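Local coordinates for cell shape-determining protein MreC (Listeria monocytogenes, PDB 2J5U), which is probably involved in forming and maintaining bacterial cell shape, and assembles as a homooligomer of 24 subunits arranged as 12 dimers, at residues I110-T115 and V131-S136; S136-V139 and A145-I148. One frame throughout, in Å; residues are numbered along the deposited sequence.

Contact 1: residues I110-T115 and V131-S136; sequences IGKVTT and VKNRVS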
ATOM      1  N   ILE A 110      10.824  67.058 -36.843  1.00 52.08           N
ATOM      2  CA  ILE A 110      11.032  68.474 -37.149  1.00 53.75           C
ATOM      3  C   ILE A 110      10.090  69.429 -36.409  1.00 53.05           C
ATOM      4  O   ILE A 110      10.325  70.632 -36.378  1.00 52.35           O
ATOM      5  CB  ILE A 110      10.945  68.776 -38.666  1.00 53.77           C
ATOM      6  CG1 ILE A 110       9.508  68.624 -39.157  1.00 54.37           C
ATOM      7  CG2 ILE A 110      11.891  67.861 -39.418  1.00 54.10           C
ATOM      8  CD1 ILE A 110       9.273  69.189 -40.513  1.00 56.45           C
ATOM      9  N   GLY A 111       9.021  68.914 -35.814  1.00 52.24           N
ATOM     10  CA  GLY A 111       8.141  69.813 -35.096  1.00 51.29           C
ATOM     11  C   GLY A 111       6.788  69.258 -34.745  1.00 52.10           C
ATOM     12  O   GLY A 111       6.596  68.043 -34.731  1.00 53.15           O
ATOM     13  N   LYS A 112       5.852  70.155 -34.451  1.00 51.95           N
ATOM     14  CA  LYS A 112       4.505  69.746 -34.113  1.00 53.66           C
ATOM     15  C   LYS A 112       3.486  70.709 -34.679  1.00 52.92           C
ATOM     16  O   LYS A 112       3.761  71.889 -34.855  1.00 53.96           O
ATOM     17  CB  LYS A 112       4.326  69.642 -32.597  1.00 56.09           C
ATOM     18  CG  LYS A 112       4.259  70.955 -31.863  1.00 59.07           C
ATOM     19  CD  LYS A 112       3.801  70.715 -30.437  1.00 62.55           C
ATOM     20  CE  LYS A 112       3.673  72.014 -29.663  1.00 65.29           C
ATOM     21  NZ  LYS A 112       4.940  72.812 -29.684  1.00 66.68           N
ATOM     22  N   VAL A 113       2.300  70.195 -34.964  1.00 51.84           N
ATOM     23  CA  VAL A 113       1.252  71.028 -35.507  1.00 52.86           C
ATOM     24  C   VAL A 113       0.744  71.988 -34.434  1.00 53.10           C
ATOM     25  O   VAL A 113       0.498  71.594 -33.301  1.00 52.27           O
ATOM     26  CB  VAL A 113       0.094  70.169 -36.008  1.00 51.29           C
ATOM     27  CG1 VAL A 113      -0.965  71.039 -36.641  1.00 52.19           C
ATOM     28  CG2 VAL A 113       0.614  69.166 -37.007  1.00 53.62           C
ATOM     29  N   THR A 114       0.603  73.256 -34.781  1.00 53.99           N
ATOM     30  CA  THR A 114       0.108  74.209 -33.802  1.00 56.03           C
ATOM     31  C   THR A 114      -1.307  74.678 -34.103  1.00 57.15           C
ATOM     32  O   THR A 114      -2.194  74.507 -33.273  1.00 58.76           O
ATOM     33  CB  THR A 114       1.046  75.425 -33.660  1.00 55.64           C
ATOM     34  OG1 THR A 114       1.407  75.921 -34.953  1.00 57.25           O
ATOM     35  CG2 THR A 114       2.292  75.034 -32.912  1.00 57.01           C
ATOM     36  N   THR A 115      -1.535  75.266 -35.270  1.00 57.17           N
ATOM     37  CA  THR A 115      -2.884  75.707 -35.604  1.00 58.70           C
ATOM     38  C   THR A 115      -3.291  75.099 -36.926  1.00 58.33           C
ATOM     39  O   THR A 115      -2.487  74.984 -37.849  1.00 58.96           O
ATOM     40  CB  THR A 115      -2.978  77.223 -35.705  1.00 58.96           C
ATOM     41  OG1 THR A 115      -2.199  77.668 -36.814  1.00 63.99           O
ATOM     42  CG2 THR A 115      -2.446  77.863 -34.442  1.00 58.95           C
ATOM     43  N   VAL A 131      10.430  79.811 -26.048  1.00 60.86           N
ATOM     44  CA  VAL A 131      10.978  79.140 -24.871  1.00 61.31           C
ATOM     45  C   VAL A 131      10.052  78.076 -24.240  1.00 62.69           C
ATOM     46  O   VAL A 131      10.510  77.179 -23.530  1.00 60.65           O
ATOM     47  CB  VAL A 131      11.364  80.177 -23.789  1.00 61.56           C
ATOM     48  CG1 VAL A 131      10.117  80.814 -23.205  1.00 60.09           C
ATOM     49  CG2 VAL A 131      12.181  79.520 -22.706  1.00 62.46           C
ATOM     50  N   LYS A 132       8.754  78.176 -24.500  1.00 63.83           N
ATOM     51  CA  LYS A 132       7.797  77.223 -23.954  1.00 65.44           C
ATOM     52  C   LYS A 132       7.770  75.929 -24.780  1.00 64.62           C
ATOM     53  O   LYS A 132       7.204  74.919 -24.352  1.00 64.23           O
ATOM     54  CB  LYS A 132       6.387  77.828 -23.952  1.00 67.13           C
ATOM     55  CG  LYS A 132       6.201  79.105 -23.135  1.00 70.36           C
ATOM     56  CD  LYS A 132       4.881  79.822 -23.526  1.00 73.03           C
ATOM     57  CE  LYS A 132       4.838  80.131 -25.036  1.00 73.35           C
ATOM     58  NZ  LYS A 132       3.727  81.025 -25.477  1.00 75.55           N
ATOM     59  N   ASN A 133       8.371  75.964 -25.964  1.00 63.10           N
ATOM     60  CA  ASN A 133       8.383  74.806 -26.850  1.00 62.46           C
ATOM     61  C   ASN A 133       9.183  73.640 -26.266  1.00 61.70           C
ATOM     62  O   ASN A 133      10.323  73.807 -25.849  1.00 61.92           O
ATOM     63  CB  ASN A 133       8.933  75.227 -28.209  1.00 62.30           C
ATOM     64  CG  ASN A 133       8.776  74.160 -29.248  1.00 62.23           C
ATOM     65  OD1 ASN A 133       7.752  73.477 -29.299  1.00 65.39           O
ATOM     66  ND2 ASN A 133       9.779  74.015 -30.100  1.00 59.65           N
ATOM     67  N   ARG A 134       8.582  72.454 -26.228  1.00 59.77           N
ATOM     68  CA  ARG A 134       9.263  71.303 -25.651  1.00 59.69           C
ATOM     69  C   ARG A 134       8.750  69.953 -26.123  1.00 57.48           C
ATOM     70  O   ARG A 134       7.654  69.854 -26.651  1.00 59.11           O
ATOM     71  CB  ARG A 134       9.172  71.382 -24.124  1.00 62.72           C
ATOM     72  CG  ARG A 134       7.788  71.692 -23.598  1.00 67.05           C
ATOM     73  CD  ARG A 134       7.834  72.110 -22.140  1.00 72.88           C
ATOM     74  NE  ARG A 134       7.903  70.959 -21.255  1.00 79.07           N
ATOM     75  CZ  ARG A 134       6.839  70.394 -20.682  1.00 83.24           C
ATOM     76  NH1 ARG A 134       6.992  69.324 -19.895  1.00 81.91           N
ATOM     77  NH2 ARG A 134       5.620  70.910 -20.874  1.00 84.47           N
ATOM     78  N   VAL A 135       9.558  68.914 -25.950  1.00 53.45           N
ATOM     79  CA  VAL A 135       9.144  67.568 -26.326  1.00 50.23           C
ATOM     80  C   VAL A 135       9.760  66.554 -25.357  1.00 48.66           C
ATOM     81  O   VAL A 135      10.924  66.671 -24.972  1.00 48.61           O
ATOM     82  CB  VAL A 135       9.496  67.263 -27.834  1.00 49.64           C
ATOM     83  CG1 VAL A 135      10.518  68.215 -28.314  1.00 50.31           C
ATOM     84  CG2 VAL A 135       9.993  65.847 -28.017  1.00 46.56           C
ATOM     85  N   SER A 136       8.952  65.588 -24.925  1.00 48.18           N
ATOM     86  CA  SER A 136       9.403  64.548 -23.993  1.00 47.80           C
ATOM     87  C   SER A 136      10.305  63.582 -24.759  1.00 47.87           C
ATOM     88  O   SER A 136       9.907  63.030 -25.790  1.00 46.26           O
ATOM     89  CB  SER A 136       8.212  63.761 -23.446  1.00 48.15           C
ATOM     90  OG  SER A 136       7.210  64.596 -22.919  1.00 48.92           O
TER
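Lys112 and Asn133 meet through two polar atoms, NZ of the lysine and OD1 of the amide, which lie 2.9 Å apart. Followed outward, the lysine closes the gap in steps. CB is still 6.1 Å from Asn133 OD1. CG turns back over its own backbone, between N and the carbonyl carbon (chi1 73°), and brings the separation between Lys112 CG and Asn133 OD1 down to 5.0 Å. CD gains almost nothing, because the chain is extended here and runs past the amide rather than at it. CE comes within 4.4 Å of Asn133 OD1, and the bend at chi4 (-55°) then swings NZ across to the oxygen. Only this last atom touches the other segment.

The lysine belongs to strand 108-116 of one six-stranded antiparallel barrel, while Asn133 sits in the loop leading into strand 135-139 of the second, so the pair spans the two barrels of the MreC core. Just before Lys112, Ile110 and Gly111 both face Val103 in a classic beta bulge.

From the loop side, the amide of Asn133 presents its oxygen: ND2 is 5.0 Å from Lys112 NZ. The group is approached nearly end-on, with an angle of 159° at OD1 between CG and NZ. Asn150 ND2 hydrogen-bonds to the backbone oxygens of both Val131 and Asn133, tying this loop to strand 145-153, while Lys112 also touches Phe185.

Contact 2: residues S136-V139 and A145-I148; sequences SAKV and AFGI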
ATOM      1  N   SER A 136       8.952  65.588 -24.925  1.00 48.18           N
ATOM      2  CA  SER A 136       9.403  64.548 -23.993  1.00 47.80           C
ATOM      3  C   SER A 136      10.305  63.582 -24.759  1.00 47.87           C
ATOM      4  O   SER A 136       9.907  63.030 -25.790  1.00 46.26           O
ATOM      5  CB  SER A 136       8.212  63.761 -23.446  1.00 48.15           C
ATOM      6  OG  SER A 136       7.210  64.596 -22.919  1.00 48.92           O
ATOM      7  N   ALA A 137      11.498  63.346 -24.238  1.00 48.89           N
ATOM      8  CA  ALA A 137      12.434  62.480 -24.926  1.00 51.77           C
ATOM      9  C   ALA A 137      13.118  61.440 -24.064  1.00 53.25           C
ATOM     10  O   ALA A 137      13.170  61.544 -22.841  1.00 51.62           O
ATOM     11  CB  ALA A 137      13.503  63.334 -25.629  1.00 53.56           C
ATOM     12  N   LYS A 138      13.671  60.450 -24.755  1.00 55.10           N
ATOM     13  CA  LYS A 138      14.390  59.352 -24.144  1.00 57.47           C
ATOM     14  C   LYS A 138      15.766  59.206 -24.806  1.00 58.53           C
ATOM     15  O   LYS A 138      15.895  59.323 -26.033  1.00 58.90           O
ATOM     16  CB  LYS A 138      13.598  58.056 -24.318  1.00 58.93           C
ATOM     17  CG  LYS A 138      14.188  56.878 -23.573  1.00 62.75           C
ATOM     18  CD  LYS A 138      13.352  55.636 -23.768  1.00 65.00           C
ATOM     19  CE  LYS A 138      13.359  55.214 -25.217  1.00 67.62           C
ATOM     20  NZ  LYS A 138      12.557  53.986 -25.419  1.00 70.91           N
ATOM     21  N   VAL A 139      16.791  58.982 -23.986  1.00 58.07           N
ATOM     22  CA  VAL A 139      18.147  58.775 -24.486  1.00 58.28           C
ATOM     23  C   VAL A 139      18.380  57.265 -24.441  1.00 60.58           C
ATOM     24  O   VAL A 139      18.385  56.668 -23.355  1.00 59.76           O
ATOM     25  CB  VAL A 139      19.201  59.419 -23.577  1.00 56.80           C
ATOM     26  CG1 VAL A 139      20.575  59.195 -24.168  1.00 54.44           C
ATOM     27  CG2 VAL A 139      18.915  60.885 -23.387  1.00 52.96           C
ATOM     28  N   ALA A 145      17.223  56.838 -20.270  1.00 61.96           N
ATOM     29  CA  ALA A 145      17.048  57.997 -19.395  1.00 59.94           C
ATOM     30  C   ALA A 145      16.005  58.894 -20.060  1.00 57.84           C
ATOM     31  O   ALA A 145      15.877  58.901 -21.286  1.00 56.97           O
ATOM     32  CB  ALA A 145      18.363  58.744 -19.220  1.00 59.43           C
ATOM     33  N   PHE A 146      15.258  59.638 -19.255  1.00 55.43           N
ATOM     34  CA  PHE A 146      14.224  60.509 -19.788  1.00 54.23           C
ATOM     35  C   PHE A 146      14.470  61.974 -19.485  1.00 53.71           C
ATOM     36  O   PHE A 146      15.097  62.319 -18.492  1.00 54.12           O
ATOM     37  CB  PHE A 146      12.865  60.084 -19.247  1.00 51.92           C
ATOM     38  CG  PHE A 146      12.510  58.675 -19.591  1.00 54.26           C
ATOM     39  CD1 PHE A 146      13.047  57.610 -18.871  1.00 54.44           C
ATOM     40  CD2 PHE A 146      11.688  58.398 -20.683  1.00 53.68           C
ATOM     41  CE1 PHE A 146      12.771  56.287 -19.239  1.00 53.31           C
ATOM     42  CE2 PHE A 146      11.408  57.075 -21.055  1.00 51.87           C
ATOM     43  CZ  PHE A 146      11.951  56.025 -20.334  1.00 51.31           C
ATOM     44  N   GLY A 147      13.980  62.837 -20.359  1.00 53.77           N
ATOM     45  CA  GLY A 147      14.169  64.256 -20.159  1.00 55.04           C
ATOM     46  C   GLY A 147      13.275  65.070 -21.072  1.00 55.61           C
ATOM     47  O   GLY A 147      12.435  64.526 -21.796  1.00 53.90           O
ATOM     48  N   ILE A 148      13.456  66.384 -21.032  1.00 55.86           N
ATOM     49  CA  ILE A 148      12.668  67.277 -21.860  1.00 56.52           C
ATOM     50  C   ILE A 148      13.553  68.066 -22.816  1.00 55.60           C
ATOM     51  O   ILE A 148      14.524  68.690 -22.399  1.00 55.65           O
ATOM     52  CB  ILE A 148      11.882  68.277 -20.995  1.00 56.70           C
ATOM     53  CG1 ILE A 148      11.077  67.537 -19.928  1.00 59.11           C
ATOM     54  CG2 ILE A 148      10.950  69.075 -21.871  1.00 57.22           C
ATOM     55  CD1 ILE A 148      10.028  66.596 -20.484  1.00 60.35           C
TER
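Ala137 and Gly147 form a hydrogen-bonded antiparallel pair: Ala137 N reaches Gly147 O at 2.9 Å, nearly straight (173° at the hydrogen), and Gly147 N returns to Ala137 O at 2.9 Å. Packing is tightest along these backbones, where the axes of strands 136-139 and 145-148 approach to 4.7 Å. Val139 N holds Ala145 O at 2.9 Å, but the reverse bond, Ala145 N to Val139 O, is weak at 3.3 Å. In the non-hydrogen-bonded pair between them, Lys138 and Phe146, the CA atoms come within 4.5 Å.

Ser136, Lys138 and Phe146 are partly exposed, though Ile148 on the same face is buried. Here Lys138 CG lies over the phenyl ring, 4.1 Å from the centroid of Phe146, a CH-pi contact offset toward the rim, and Lys138 CD comes 3.6 Å from Phe146 CE2. A bend at chi3 (64°) follows. The second subunit meets part of this face: its Asp47 forms a salt bridge with Lys138 NZ, and its Pro80 packs on Ile148.

On the other face Ala137 and Val139 are buried against strand 190-199. The hairpin is flanked within its barrel by strand 175-178 beside 135-139 and strand 158-165 beside 145-153.

In the fold
Contacts 1 and 2 have centres 15 Å apart and follow one another along the chain: strand 108-116 comes first, then the loop 131-134, strand 135-139 and strand 145-153. Their ranges share Ser136, which touches across contact 2 only, and Arg134 NE packs 3.6 Å from Ile148 CG2, so the two physically touch. Their roles differ. Contact 1 is a small surface meeting between the two six-stranded barrels, whereas contact 2 is a mostly buried hairpin within the second barrel. The chain thus runs from the loop that meets the first barrel directly into the hairpin that meets the second subunit.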